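Side-chain contacts in poly-beta-hydroxybuterate polymerase (Cupriavidus necator, PDB 5T6O), which probably works as an acyltransferase that polymerises hydroxybutyryl units into polyhydroxybutyrate, and is represented here by its C-terminal catalytic alpha/beta-hydrolase domain: residues A[62-67]-A[346-351]; A[188-193]-A[198-203]; A[21-26]-A[97-102]; A[1-6]-A[222-227]. The protein carries 1 engineered substitution. All coordinates share one frame; numbering follows the deposited sequence.

Interaction 1. Residues A[62-67]-A[346-351]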
loop_
_atom_site.group_PDB
_atom_site.type_symbol
_atom_site.label_atom_id
_atom_site.label_comp_id
_atom_site.label_asym_id
_atom_site.label_seq_id
_atom_site.Cartn_x
_atom_site.Cartn_y
_atom_site.Cartn_z
ATOM N N VAL A 62 15.940 -30.905 5.533
ATOM C CA VAL A 62 16.631 -31.835 6.423
ATOM C C VAL A 62 17.688 -32.614 5.657
ATOM O O VAL A 62 18.861 -32.655 6.053
ATOM C CB VAL A 62 15.635 -32.786 7.112
ATOM C CG1 VAL A 62 16.392 -33.893 7.799
ATOM C CG2 VAL A 62 14.774 -32.017 8.129
ATOM N N ARG A 63 17.294 -33.257 4.551
ATOM C CA ARG A 63 18.261 -34.070 3.820
ATOM C C ARG A 63 19.430 -33.225 3.338
ATOM O O ARG A 63 20.584 -33.661 3.379
ATOM C CB ARG A 63 17.594 -34.779 2.644
ATOM C CG ARG A 63 18.498 -35.827 1.978
ATOM C CD ARG A 63 17.909 -36.317 0.659
ATOM N NE ARG A 63 17.744 -35.217 -0.295
ATOM C CZ ARG A 63 18.684 -34.822 -1.152
ATOM N NH1 ARG A 63 19.859 -35.441 -1.181
ATOM N NH2 ARG A 63 18.453 -33.810 -1.982
ATOM N N HIS A 64 19.153 -32.003 2.883
ATOM C CA HIS A 64 20.238 -31.155 2.411
ATOM C C HIS A 64 21.245 -30.866 3.523
ATOM O O HIS A 64 22.461 -30.900 3.292
ATOM C CB HIS A 64 19.671 -29.856 1.846
ATOM C CG HIS A 64 20.714 -28.960 1.264
ATOM N ND1 HIS A 64 21.220 -29.137 -0.004
ATOM C CD2 HIS A 64 21.375 -27.904 1.793
ATOM C CE1 HIS A 64 22.143 -28.219 -0.239
ATOM N NE2 HIS A 64 22.253 -27.455 0.835
ATOM N N VAL A 65 20.762 -30.576 4.736
ATOM C CA VAL A 65 21.675 -30.238 5.831
ATOM C C VAL A 65 22.467 -31.469 6.264
ATOM O O VAL A 65 23.671 -31.385 6.539
ATOM C CB VAL A 65 20.900 -29.612 7.006
ATOM C CG1 VAL A 65 21.814 -29.390 8.203
ATOM C CG2 VAL A 65 20.262 -28.285 6.574
ATOM N N VAL A 66 21.808 -32.634 6.316
ATOM C CA VAL A 66 22.513 -33.876 6.631
ATOM C C VAL A 66 23.608 -34.139 5.602
ATOM O O VAL A 66 24.708 -34.598 5.944
ATOM C CB VAL A 66 21.516 -35.048 6.727
ATOM C CG1 VAL A 66 22.244 -36.405 6.899
ATOM C CG2 VAL A 66 20.544 -34.816 7.893
ATOM N N GLU A 67 23.341 -33.834 4.328
ATOM C CA GLU A 67 24.351 -34.082 3.301
ATOM C C GLU A 67 25.483 -33.064 3.346
ATOM O O GLU A 67 26.561 -33.332 2.807
ATOM C CB GLU A 67 23.710 -34.094 1.910
ATOM C CG GLU A 67 22.866 -35.326 1.647
ATOM C CD GLU A 67 22.520 -35.502 0.181
ATOM N N SER A 346 19.684 -20.173 -5.059
ATOM C CA SER A 346 19.232 -20.438 -3.702
ATOM C C SER A 346 20.097 -19.737 -2.661
ATOM O O SER A 346 21.312 -19.578 -2.832
ATOM C CB SER A 346 19.259 -21.945 -3.440
ATOM O OG SER A 346 19.025 -22.218 -2.065
ATOM N N TRP A 347 19.453 -19.353 -1.551
ATOM C CA TRP A 347 20.152 -18.869 -0.368
ATOM C C TRP A 347 20.685 -20.001 0.502
ATOM O O TRP A 347 21.436 -19.725 1.443
ATOM C CB TRP A 347 19.223 -17.974 0.464
ATOM C CG TRP A 347 17.987 -18.701 0.955
ATOM C CD1 TRP A 347 16.789 -18.834 0.300
ATOM C CD2 TRP A 347 17.848 -19.429 2.188
ATOM N NE1 TRP A 347 15.917 -19.591 1.053
ATOM C CE2 TRP A 347 16.543 -19.968 2.214
ATOM C CE3 TRP A 347 18.700 -19.674 3.273
ATOM C CZ2 TRP A 347 16.065 -20.733 3.292
ATOM C CZ3 TRP A 347 18.232 -20.432 4.328
ATOM C CH2 TRP A 347 16.923 -20.956 4.332
ATOM N N TRP A 348 20.332 -21.262 0.222
ATOM C CA TRP A 348 20.767 -22.342 1.108
ATOM C C TRP A 348 22.284 -22.416 1.227
ATOM O O TRP A 348 22.768 -22.581 2.361
ATOM C CB TRP A 348 20.206 -23.704 0.660
ATOM C CG TRP A 348 18.724 -23.877 0.853
ATOM C CD1 TRP A 348 17.812 -22.917 1.196
ATOM C CD2 TRP A 348 17.999 -25.102 0.745
ATOM N NE1 TRP A 348 16.548 -23.472 1.275
ATOM C CE2 TRP A 348 16.641 -24.813 0.999
ATOM C CE3 TRP A 348 18.368 -26.414 0.436
ATOM C CZ2 TRP A 348 15.654 -25.790 0.970
ATOM C CZ3 TRP A 348 17.380 -27.393 0.404
ATOM C CH2 TRP A 348 16.038 -27.073 0.677
ATOM N N PRO A 349 23.081 -22.309 0.149
ATOM C CA PRO A 349 24.542 -22.331 0.332
ATOM C C PRO A 349 25.064 -21.206 1.206
ATOM O O PRO A 349 26.049 -21.407 1.929
ATOM C CB PRO A 349 25.077 -22.223 -1.104
ATOM C CG PRO A 349 24.001 -22.831 -1.940
ATOM C CD PRO A 349 22.724 -22.372 -1.282
ATOM N N ASP A 350 24.441 -20.027 1.157
ATOM C CA ASP A 350 24.847 -18.938 2.038
ATOM C C ASP A 350 24.665 -19.334 3.492
ATOM O O ASP A 350 25.562 -19.153 4.327
ATOM C CB ASP A 350 24.027 -17.686 1.729
ATOM C CG ASP A 350 24.461 -16.486 2.556
ATOM O OD1 ASP A 350 24.010 -16.353 3.716
ATOM O OD2 ASP A 350 25.251 -15.667 2.041
ATOM N N TRP A 351 23.503 -19.902 3.805
ATOM C CA TRP A 351 23.218 -20.311 5.173
ATOM C C TRP A 351 24.105 -21.477 5.617
ATOM O O TRP A 351 24.644 -21.457 6.731
ATOM C CB TRP A 351 21.742 -20.670 5.313
ATOM C CG TRP A 351 21.465 -21.273 6.652
ATOM C CD1 TRP A 351 21.705 -20.702 7.857
ATOM C CD2 TRP A 351 20.920 -22.574 6.919
ATOM N NE1 TRP A 351 21.347 -21.566 8.875
ATOM C CE2 TRP A 351 20.846 -22.716 8.322
ATOM C CE3 TRP A 351 20.481 -23.629 6.110
ATOM C CZ2 TRP A 351 20.374 -23.878 8.934
ATOM C CZ3 TRP A 351 19.988 -24.776 6.724
ATOM C CH2 TRP A 351 19.939 -24.892 8.116
#
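H64 and V65 of helix 61-67 meet W348 and W351 of helix 348-358, a helix-helix contact on the sheet of the alpha/beta-hydrolase fold. W348 sets CE3 over one face of the H64 imidazole, toward its rim and 3.6 Å from H64 CG. The rings meet obliquely, with planes at 55°. H64 reaches across because CG is anti to its backbone N (chi1 -177°). One turn along helix 348-358, W351 points the end of its indole at V65, with W351 CZ3 3.5 Å from V65 CG2. The indole N-H groups bond outside the contact, W348 NE1 to V312 O and W351 NE1 to T144 OG1. S346 OG accepts from W348 N at 2.8 Å, a capping bond in the turn that leads into the helix. V65 and W351 both also touch L40 of strand 40-43. Helices packed over the strands of the central sheet are characteristic of the alpha/beta-hydrolase fold.

Interaction 2. Residues A[188-193]-A[198-203]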
loop_
_atom_site.group_PDB
_atom_site.type_symbol
_atom_site.label_atom_id
_atom_site.label_comp_id
_atom_site.label_asym_id
_atom_site.label_seq_id
_atom_site.Cartn_x
_atom_site.Cartn_y
_atom_site.Cartn_z
ATOM N N LEU A 188 -9.591 -27.778 21.427
ATOM C CA LEU A 188 -8.670 -28.004 20.326
ATOM C C LEU A 188 -9.202 -27.205 19.153
ATOM O O LEU A 188 -10.361 -27.374 18.765
ATOM C CB LEU A 188 -8.595 -29.487 19.981
ATOM C CG LEU A 188 -8.193 -30.406 21.128
ATOM C CD1 LEU A 188 -8.365 -31.863 20.716
ATOM C CD2 LEU A 188 -6.762 -30.106 21.541
ATOM N N GLU A 189 -8.385 -26.320 18.611
ATOM C CA GLU A 189 -8.797 -25.527 17.464
ATOM C C GLU A 189 -7.944 -25.916 16.272
ATOM O O GLU A 189 -6.710 -25.926 16.364
ATOM C CB GLU A 189 -8.688 -24.030 17.741
ATOM C CG GLU A 189 -9.809 -23.514 18.608
ATOM C CD GLU A 189 -11.177 -23.697 17.953
ATOM O OE1 GLU A 189 -11.256 -23.837 16.700
ATOM O OE2 GLU A 189 -12.175 -23.697 18.697
ATOM N N LEU A 190 -8.608 -26.269 15.176
ATOM C CA LEU A 190 -7.902 -26.583 13.940
ATOM C C LEU A 190 -7.069 -25.395 13.492
ATOM O O LEU A 190 -7.517 -24.247 13.557
ATOM C CB LEU A 190 -8.897 -26.941 12.838
ATOM C CG LEU A 190 -9.562 -28.305 12.930
ATOM C CD1 LEU A 190 -10.699 -28.374 11.918
ATOM C CD2 LEU A 190 -8.522 -29.393 12.679
ATOM N N ALA A 191 -5.859 -25.680 12.999
ATOM C CA ALA A 191 -4.973 -24.630 12.508
ATOM C C ALA A 191 -4.262 -25.089 11.251
ATOM O O ALA A 191 -3.897 -26.260 11.122
ATOM C CB ALA A 191 -3.913 -24.235 13.542
ATOM N N ASN A 192 -4.060 -24.158 10.323
ATOM C CA ASN A 192 -3.155 -24.392 9.213
ATOM C C ASN A 192 -2.416 -23.094 8.931
ATOM O O ASN A 192 -2.699 -22.052 9.523
ATOM C CB ASN A 192 -3.901 -24.920 7.988
ATOM C CG ASN A 192 -4.985 -23.985 7.530
ATOM O OD1 ASN A 192 -4.813 -22.776 7.532
ATOM N ND2 ASN A 192 -6.124 -24.542 7.160
ATOM N N THR A 193 -1.450 -23.165 8.020
ATOM C CA THR A 193 -0.533 -22.052 7.829
ATOM C C THR A 193 -1.137 -20.975 6.939
ATOM O O THR A 193 -1.159 -19.796 7.309
ATOM C CB THR A 193 0.779 -22.557 7.219
ATOM O OG1 THR A 193 1.394 -23.485 8.120
ATOM C CG2 THR A 193 1.732 -21.400 6.960
ATOM N N ARG A 198 -7.363 -16.691 8.712
ATOM C CA ARG A 198 -8.470 -16.759 7.775
ATOM C C ARG A 198 -9.460 -17.786 8.313
ATOM O O ARG A 198 -9.162 -18.462 9.314
ATOM C CB ARG A 198 -7.965 -17.143 6.378
ATOM C CG ARG A 198 -7.126 -16.070 5.694
ATOM C CD ARG A 198 -7.921 -14.793 5.465
ATOM N NE ARG A 198 -7.100 -13.803 4.770
ATOM C CZ ARG A 198 -7.428 -12.527 4.608
ATOM N NH1 ARG A 198 -6.603 -11.716 3.958
ATOM N NH2 ARG A 198 -8.571 -12.058 5.092
ATOM N N PRO A 199 -10.634 -17.939 7.703
ATOM C CA PRO A 199 -11.568 -18.961 8.194
ATOM C C PRO A 199 -10.953 -20.346 8.119
ATOM O O PRO A 199 -10.119 -20.633 7.255
ATOM C CB PRO A 199 -12.772 -18.828 7.254
ATOM C CG PRO A 199 -12.684 -17.387 6.757
ATOM C CD PRO A 199 -11.217 -17.169 6.587
ATOM N N ASN A 200 -11.341 -21.201 9.070
ATOM C CA ASN A 200 -11.016 -22.622 9.009
ATOM C C ASN A 200 -12.335 -23.342 9.243
ATOM O O ASN A 200 -12.749 -23.585 10.382
ATOM C CB ASN A 200 -9.951 -23.037 10.009
ATOM C CG ASN A 200 -9.333 -24.387 9.654
ATOM O OD1 ASN A 200 -10.020 -25.287 9.162
ATOM N ND2 ASN A 200 -8.041 -24.524 9.883
ATOM N N ASP A 201 -13.002 -23.669 8.149
ATOM C CA ASP A 201 -14.279 -24.348 8.222
ATOM C C ASP A 201 -14.416 -25.189 6.965
ATOM O O ASP A 201 -13.647 -25.046 6.011
ATOM C CB ASP A 201 -15.438 -23.344 8.416
ATOM C CG ASP A 201 -15.664 -22.435 7.211
ATOM O OD1 ASP A 201 -16.013 -22.965 6.129
ATOM O OD2 ASP A 201 -15.546 -21.181 7.349
ATOM N N LEU A 202 -15.404 -26.080 6.972
ATOM C CA LEU A 202 -15.495 -27.066 5.900
ATOM C C LEU A 202 -15.690 -26.395 4.543
ATOM O O LEU A 202 -15.149 -26.861 3.530
ATOM C CB LEU A 202 -16.638 -28.042 6.199
ATOM C CG LEU A 202 -16.935 -29.175 5.212
ATOM C CD1 LEU A 202 -17.478 -30.364 5.973
ATOM C CD2 LEU A 202 -17.944 -28.739 4.164
ATOM N N VAL A 203 -16.469 -25.314 4.501
ATOM C CA VAL A 203 -16.810 -24.686 3.225
ATOM C C VAL A 203 -15.619 -23.904 2.679
ATOM O O VAL A 203 -15.265 -24.028 1.498
ATOM C CB VAL A 203 -18.050 -23.787 3.379
ATOM C CG1 VAL A 203 -18.246 -22.949 2.114
ATOM C CG2 VAL A 203 -19.303 -24.629 3.693
HETATM O O HOH W 1 -6.445 -22.159 10.297
HETATM O O HOH W 2 -8.603 -23.036 6.501
#
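N192 and N200 point their side chains at each other from opposite directions, with amide planes only 24° apart. The amide nitrogens face each other: N192 ND2 lies 3.3 Å from N200 ND2. Both are donors, so no hydrogen bond joins them. N192 comes from just after strand 188-191. Its CG lies between the backbone N and the carbonyl carbon (chi1 58°), which brings the amide round to the facing loop. L190 crosses N200 at about a right angle, and its CB is 3.9 Å from N200 ND2. Two waters make the bridges that the amides do not. Water 1 accepts from N200 ND2 at 2.9 Å and from N192 N at 3.1 Å. Water 2 accepts from N192 ND2 at 3.0 Å and donates to P199 O at 2.9 Å. The amide oxygens are taken by nearby residues, N192 OD1 by S195 N and N200 OD1 by N205 ND2. Strand 188-191 pairs with strand 230-233; in sequence both fall between core strands 140-146 and 272-277, consistent with the lid insertion of many alpha/beta hydrolases. D201 holds the N-cap of helix 202-215, and its OD2 bonds Y237 OH of the second subunit. With donor facing donor, the two segments are joined through water, and the S195 and N205 bonds fix which way each amide is turned.

Interaction 3. Residues A[21-26]-A[97-102]. With SO4 (sulfate ion), chain C.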
loop_
_atom_site.group_PDB
_atom_site.type_symbol
_atom_site.label_atom_id
_atom_site.label_comp_id
_atom_site.label_asym_id
_atom_site.label_seq_id
_atom_site.Cartn_x
_atom_site.Cartn_y
_atom_site.Cartn_z
ATOM N N GLU A 21 4.641 -36.303 26.011
ATOM C CA GLU A 21 3.277 -36.004 25.600
ATOM C C GLU A 21 3.235 -34.954 24.503
ATOM O O GLU A 21 2.270 -34.918 23.729
ATOM C CB GLU A 21 2.445 -35.547 26.802
ATOM C CG GLU A 21 2.153 -36.659 27.805
ATOM C CD GLU A 21 1.452 -37.852 27.170
ATOM O OE1 GLU A 21 0.493 -37.635 26.399
ATOM O OE2 GLU A 21 1.867 -39.004 27.433
ATOM N N TYR A 22 4.270 -34.128 24.401
ATOM C CA TYR A 22 4.249 -32.961 23.532
ATOM C C TYR A 22 4.931 -33.184 22.195
ATOM O O TYR A 22 4.580 -32.510 21.223
ATOM C CB TYR A 22 4.918 -31.772 24.233
ATOM C CG TYR A 22 4.179 -31.325 25.465
ATOM C CD1 TYR A 22 4.393 -31.943 26.697
ATOM C CD2 TYR A 22 3.244 -30.286 25.400
ATOM C CE1 TYR A 22 3.704 -31.537 27.833
ATOM C CE2 TYR A 22 2.545 -29.877 26.539
ATOM C CZ TYR A 22 2.781 -30.503 27.741
ATOM O OH TYR A 22 2.092 -30.087 28.864
ATOM N N PHE A 23 5.905 -34.087 22.110
ATOM C CA PHE A 23 6.663 -34.195 20.868
ATOM C C PHE A 23 7.487 -35.476 20.855
ATOM O O PHE A 23 7.658 -36.150 21.878
ATOM C CB PHE A 23 7.582 -32.986 20.672
ATOM C CG PHE A 23 8.834 -33.034 21.508
ATOM C CD1 PHE A 23 8.776 -32.848 22.878
ATOM C CD2 PHE A 23 10.074 -33.241 20.913
ATOM C CE1 PHE A 23 9.936 -32.892 23.642
ATOM C CE2 PHE A 23 11.231 -33.278 21.667
ATOM C CZ PHE A 23 11.168 -33.104 23.027
ATOM N N GLN A 24 7.976 -35.807 19.660
ATOM C CA GLN A 24 9.016 -36.805 19.451
ATOM C C GLN A 24 10.269 -36.115 18.928
ATOM O O GLN A 24 10.190 -35.242 18.058
ATOM C CB GLN A 24 8.577 -37.865 18.442
ATOM C CG GLN A 24 7.482 -38.781 18.952
ATOM C CD GLN A 24 7.100 -39.831 17.947
ATOM O OE1 GLN A 24 6.815 -39.524 16.779
ATOM N NE2 GLN A 24 7.117 -41.097 18.385
ATOM N N LEU A 25 11.429 -36.500 19.453
ATOM C CA LEU A 25 12.690 -35.993 18.929
ATOM C C LEU A 25 13.193 -36.957 17.861
ATOM O O LEU A 25 13.426 -38.133 18.152
ATOM C CB LEU A 25 13.740 -35.838 20.026
ATOM C CG LEU A 25 14.993 -35.087 19.543
ATOM C CD1 LEU A 25 14.665 -33.639 19.219
ATOM C CD2 LEU A 25 16.096 -35.170 20.598
ATOM N N LEU A 26 13.323 -36.473 16.626
ATOM C CA LEU A 26 13.934 -37.274 15.569
ATOM C C LEU A 26 15.423 -36.976 15.480
ATOM O O LEU A 26 15.859 -35.847 15.700
ATOM C CB LEU A 26 13.297 -36.990 14.208
ATOM C CG LEU A 26 11.765 -37.026 14.105
ATOM C CD1 LEU A 26 11.315 -36.933 12.637
ATOM C CD2 LEU A 26 11.201 -38.250 14.754
ATOM N N ALA A 97 10.159 -27.286 23.781
ATOM C CA ALA A 97 11.305 -26.542 23.253
ATOM C C ALA A 97 12.529 -26.695 24.152
ATOM O O ALA A 97 13.605 -27.101 23.696
ATOM C CB ALA A 97 10.952 -25.063 23.078
ATOM N N ILE A 98 12.389 -26.352 25.434
ATOM C CA ILE A 98 13.521 -26.470 26.347
ATOM C C ILE A 98 13.906 -27.934 26.518
ATOM O O ILE A 98 15.093 -28.282 26.504
ATOM C CB ILE A 98 13.193 -25.789 27.693
ATOM C CG1 ILE A 98 13.076 -24.274 27.492
ATOM C CG2 ILE A 98 14.258 -26.089 28.733
ATOM C CD1 ILE A 98 12.720 -23.504 28.762
ATOM N N ARG A 99 12.908 -28.819 26.637
ATOM C CA ARG A 99 13.186 -30.251 26.747
ATOM C C ARG A 99 13.957 -30.769 25.533
ATOM O O ARG A 99 14.906 -31.547 25.682
ATOM C CB ARG A 99 11.871 -31.019 26.924
ATOM C CG ARG A 99 12.022 -32.513 27.248
ATOM C CD ARG A 99 12.708 -32.738 28.595
ATOM N NE ARG A 99 12.426 -34.078 29.109
ATOM C CZ ARG A 99 13.349 -34.965 29.473
ATOM N NH1 ARG A 99 12.976 -36.159 29.913
ATOM N NH2 ARG A 99 14.638 -34.657 29.421
ATOM N N ALA A 100 13.574 -30.345 24.321
ATOM C CA ALA A 100 14.261 -30.828 23.124
ATOM C C ALA A 100 15.702 -30.349 23.084
ATOM O O ALA A 100 16.601 -31.091 22.669
ATOM C CB ALA A 100 13.530 -30.374 21.859
ATOM N N ILE A 101 15.940 -29.099 23.484
ATOM C CA ILE A 101 17.310 -28.605 23.583
ATOM C C ILE A 101 18.121 -29.473 24.537
ATOM O O ILE A 101 19.264 -29.851 24.236
ATOM C CB ILE A 101 17.310 -27.125 24.011
ATOM C CG1 ILE A 101 16.732 -26.259 22.889
ATOM C CG2 ILE A 101 18.722 -26.648 24.351
ATOM C CD1 ILE A 101 16.424 -24.844 23.341
ATOM N N GLU A 102 17.539 -29.811 25.698
ATOM C CA GLU A 102 18.260 -30.584 26.706
ATOM C C GLU A 102 18.600 -31.980 26.197
ATOM O O GLU A 102 19.721 -32.471 26.399
ATOM C CB GLU A 102 17.431 -30.673 27.988
ATOM C CG GLU A 102 18.057 -31.543 29.076
ATOM C CD GLU A 102 17.135 -31.785 30.272
ATOM O OE1 GLU A 102 15.888 -31.736 30.114
ATOM O OE2 GLU A 102 17.668 -32.028 31.377
HETATM S S SO4 C . 9.400 -35.715 30.243
HETATM O O1 SO4 C . 9.798 -35.463 31.622
HETATM O O2 SO4 C . 9.633 -34.512 29.431
HETATM O O3 SO4 C . 7.994 -36.091 30.193
HETATM O O4 SO4 C . 10.192 -36.827 29.729
#
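F23 and L25 of strand 23-28 pack on A100 of helix 89-108, which covers one face of the alpha/beta-hydrolase sheet. The strand and helix segments run in nearly the same direction, 27° apart, with axes 9.8 Å from each other. The tight part is apolar. The F23 ring brings CE2 to 3.7 Å from A100 CB, while L25 CD1 touches the same methyl less closely. Toward solvent the contact loosens. R99 CG lies at the edge of the F23 ring, 4.2 Å from F23 CE1, and the rest of the arginine leads away. R99 instead grips a sulfate, probably from the crystallisation liquor, which N20 ND2 also binds. R99 NE donates to sulfate O2 at 2.8 Å, and R99 NH1 donates to sulfate O4 at 2.9 Å, both nearly straight at 169°. The remaining nitrogen, R99 NH2, makes a longer, bent salt bridge to E102 OE1 at 3.3 Å, meeting that oxygen from above the carboxylate plane.

Interaction 4. Residues A[1-6]-A[222-227]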
loop_
_atom_site.group_PDB
_atom_site.type_symbol
_atom_site.label_atom_id
_atom_site.label_comp_id
_atom_site.label_asym_id
_atom_site.label_seq_id
_atom_site.Cartn_x
_atom_site.Cartn_y
_atom_site.Cartn_z
ATOM N N SER A 1 0.715 -41.355 -7.467
ATOM C CA SER A 1 0.374 -41.893 -6.151
ATOM C C SER A 1 0.178 -40.765 -5.135
ATOM O O SER A 1 0.993 -39.846 -5.053
ATOM C CB SER A 1 1.456 -42.863 -5.666
ATOM N N ALA A 2 -0.910 -40.848 -4.370
ATOM C CA ALA A 2 -1.251 -39.820 -3.397
ATOM C C ALA A 2 -0.130 -39.643 -2.373
ATOM O O ALA A 2 0.661 -40.552 -2.115
ATOM C CB ALA A 2 -2.554 -40.179 -2.685
ATOM N N PHE A 3 -0.067 -38.452 -1.778
ATOM C CA PHE A 3 0.954 -38.207 -0.771
ATOM C C PHE A 3 0.652 -38.985 0.502
ATOM O O PHE A 3 -0.503 -39.111 0.916
ATOM C CB PHE A 3 1.074 -36.715 -0.459
ATOM C CG PHE A 3 1.578 -35.914 -1.624
ATOM C CD1 PHE A 3 2.866 -36.102 -2.098
ATOM C CD2 PHE A 3 0.747 -35.027 -2.282
ATOM C CE1 PHE A 3 3.328 -35.384 -3.192
ATOM C CE2 PHE A 3 1.203 -34.304 -3.370
ATOM C CZ PHE A 3 2.490 -34.483 -3.827
ATOM N N GLU A 4 1.704 -39.525 1.114
ATOM C CA GLU A 4 1.555 -40.252 2.369
ATOM C C GLU A 4 2.815 -40.054 3.194
ATOM O O GLU A 4 3.908 -40.413 2.747
ATOM C CB GLU A 4 1.294 -41.739 2.126
ATOM C CG GLU A 4 1.181 -42.538 3.413
ATOM C CD GLU A 4 1.022 -44.029 3.177
ATOM O OE1 GLU A 4 0.787 -44.446 2.021
ATOM O OE2 GLU A 4 1.147 -44.790 4.155
ATOM N N VAL A 5 2.653 -39.482 4.391
ATOM C CA VAL A 5 3.788 -39.216 5.264
ATOM C C VAL A 5 4.486 -40.525 5.593
ATOM O O VAL A 5 3.848 -41.494 6.011
ATOM C CB VAL A 5 3.303 -38.494 6.532
ATOM C CG1 VAL A 5 4.436 -38.319 7.540
ATOM C CG2 VAL A 5 2.697 -37.167 6.160
ATOM N N GLY A 6 5.803 -40.564 5.388
ATOM C CA GLY A 6 6.582 -41.759 5.620
ATOM C C GLY A 6 6.680 -42.699 4.439
ATOM O O GLY A 6 7.425 -43.681 4.515
ATOM N N LEU A 222 2.521 -28.797 -1.432
ATOM C CA LEU A 222 2.232 -27.714 -0.498
ATOM C C LEU A 222 0.799 -27.808 0.006
ATOM O O LEU A 222 0.545 -27.681 1.206
ATOM C CB LEU A 222 2.486 -26.353 -1.158
ATOM C CG LEU A 222 2.336 -25.078 -0.320
ATOM C CD1 LEU A 222 3.114 -23.957 -0.993
ATOM C CD2 LEU A 222 0.886 -24.660 -0.192
ATOM N N LEU A 223 -0.156 -28.011 -0.902
ATOM C CA LEU A 223 -1.555 -28.071 -0.484
ATOM C C LEU A 223 -1.807 -29.274 0.424
ATOM O O LEU A 223 -2.588 -29.193 1.380
ATOM C CB LEU A 223 -2.463 -28.107 -1.712
ATOM C CG LEU A 223 -2.428 -26.829 -2.574
ATOM C CD1 LEU A 223 -3.292 -26.987 -3.817
ATOM C CD2 LEU A 223 -2.890 -25.662 -1.754
ATOM N N PHE A 224 -1.147 -30.396 0.147
ATOM C CA PHE A 224 -1.270 -31.554 1.028
ATOM C C PHE A 224 -0.776 -31.235 2.431
ATOM O O PHE A 224 -1.464 -31.512 3.424
ATOM C CB PHE A 224 -0.504 -32.743 0.447
ATOM C CG PHE A 224 -0.353 -33.888 1.407
ATOM C CD1 PHE A 224 -1.412 -34.760 1.641
ATOM C CD2 PHE A 224 0.850 -34.100 2.073
ATOM C CE1 PHE A 224 -1.280 -35.809 2.524
ATOM C CE2 PHE A 224 0.984 -35.159 2.962
ATOM C CZ PHE A 224 -0.081 -36.018 3.176
ATOM N N TRP A 225 0.424 -30.649 2.534
ATOM C CA TRP A 225 0.958 -30.251 3.833
ATOM C C TRP A 225 0.033 -29.263 4.529
ATOM O O TRP A 225 -0.304 -29.429 5.705
ATOM C CB TRP A 225 2.348 -29.637 3.663
ATOM C CG TRP A 225 2.829 -28.934 4.890
ATOM C CD1 TRP A 225 3.258 -29.522 6.060
ATOM C CD2 TRP A 225 2.928 -27.517 5.091
ATOM N NE1 TRP A 225 3.601 -28.546 6.971
ATOM C CE2 TRP A 225 3.422 -27.314 6.398
ATOM C CE3 TRP A 225 2.653 -26.393 4.284
ATOM C CZ2 TRP A 225 3.668 -26.041 6.917
ATOM C CZ3 TRP A 225 2.879 -25.126 4.807
ATOM C CH2 TRP A 225 3.388 -24.960 6.111
ATOM N N ASN A 226 -0.397 -28.226 3.813
ATOM C CA ASN A 226 -1.280 -27.253 4.446
ATOM C C ASN A 226 -2.595 -27.889 4.873
ATOM O O ASN A 226 -3.172 -27.491 5.892
ATOM C CB ASN A 226 -1.539 -26.087 3.493
ATOM C CG ASN A 226 -2.365 -25.003 4.127
ATOM O OD1 ASN A 226 -1.861 -24.219 4.932
ATOM N ND2 ASN A 226 -3.641 -24.931 3.752
ATOM N N GLY A 227 -3.091 -28.859 4.107
ATOM C CA GLY A 227 -4.349 -29.510 4.433
ATOM C C GLY A 227 -4.264 -30.505 5.563
ATOM O O GLY A 227 -5.297 -30.900 6.108
#
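The F224 ring has F3 CB over the centre of one face and V5 CG2 at its edge. F3 CB stands 3.5 Å from the ring centroid and 6° off the normal, a well-centred CH-pi contact. V5 CG2 lies near the ring plane, 4.1 Å from F224 CE2. The F3 ring meets F224 obliquely, its plane turned 39°, with F3 CD2 3.8 Å from F224 CB. It leads away from F224 along the helix and also touches F220 and D221. F3 O belongs to the same patch, 3.8 Å from F224 CE1. The segment 1-6 is the irregular start of this catalytic-domain chain, before strand 14-19 of the alpha/beta-hydrolase sheet. Here it lies across helix 220-227, which in sequence lies between core strands 140-146 and 272-277, where many relatives carry a lid. The F224 chi1 of 169° carries the ring straight out from the helix, CG opposite the backbone N, and Y51 touches it as well. Local bonds shape the terminus: the N8 side chain joins A2 O and E4 N, and E4 OE1 makes a salt bridge with R7 NE.

Interactions 2 and 4 are the only two that touch. Their centres are about 17 Å apart. T193, beside N192, packs on the far end of the W225 indole, with T193 OG1 3.2 Å from W225 CH2. T193 N also makes a weak hydrogen bond to N226 OD1. Interaction 2 and the helix side of interaction 4 lie, in sequence, between core strands 140-146 and 272-277; the other side of interaction 4 is the chain start. Interactions 1 and 3 lie on the core sheet, their nearest atoms about 8 Å apart. Interaction 1 is about 32 Å, centre to centre, from interaction 2, across the chain's centre. Among the four, interaction 3 is the one with a bound ion, the sulfate.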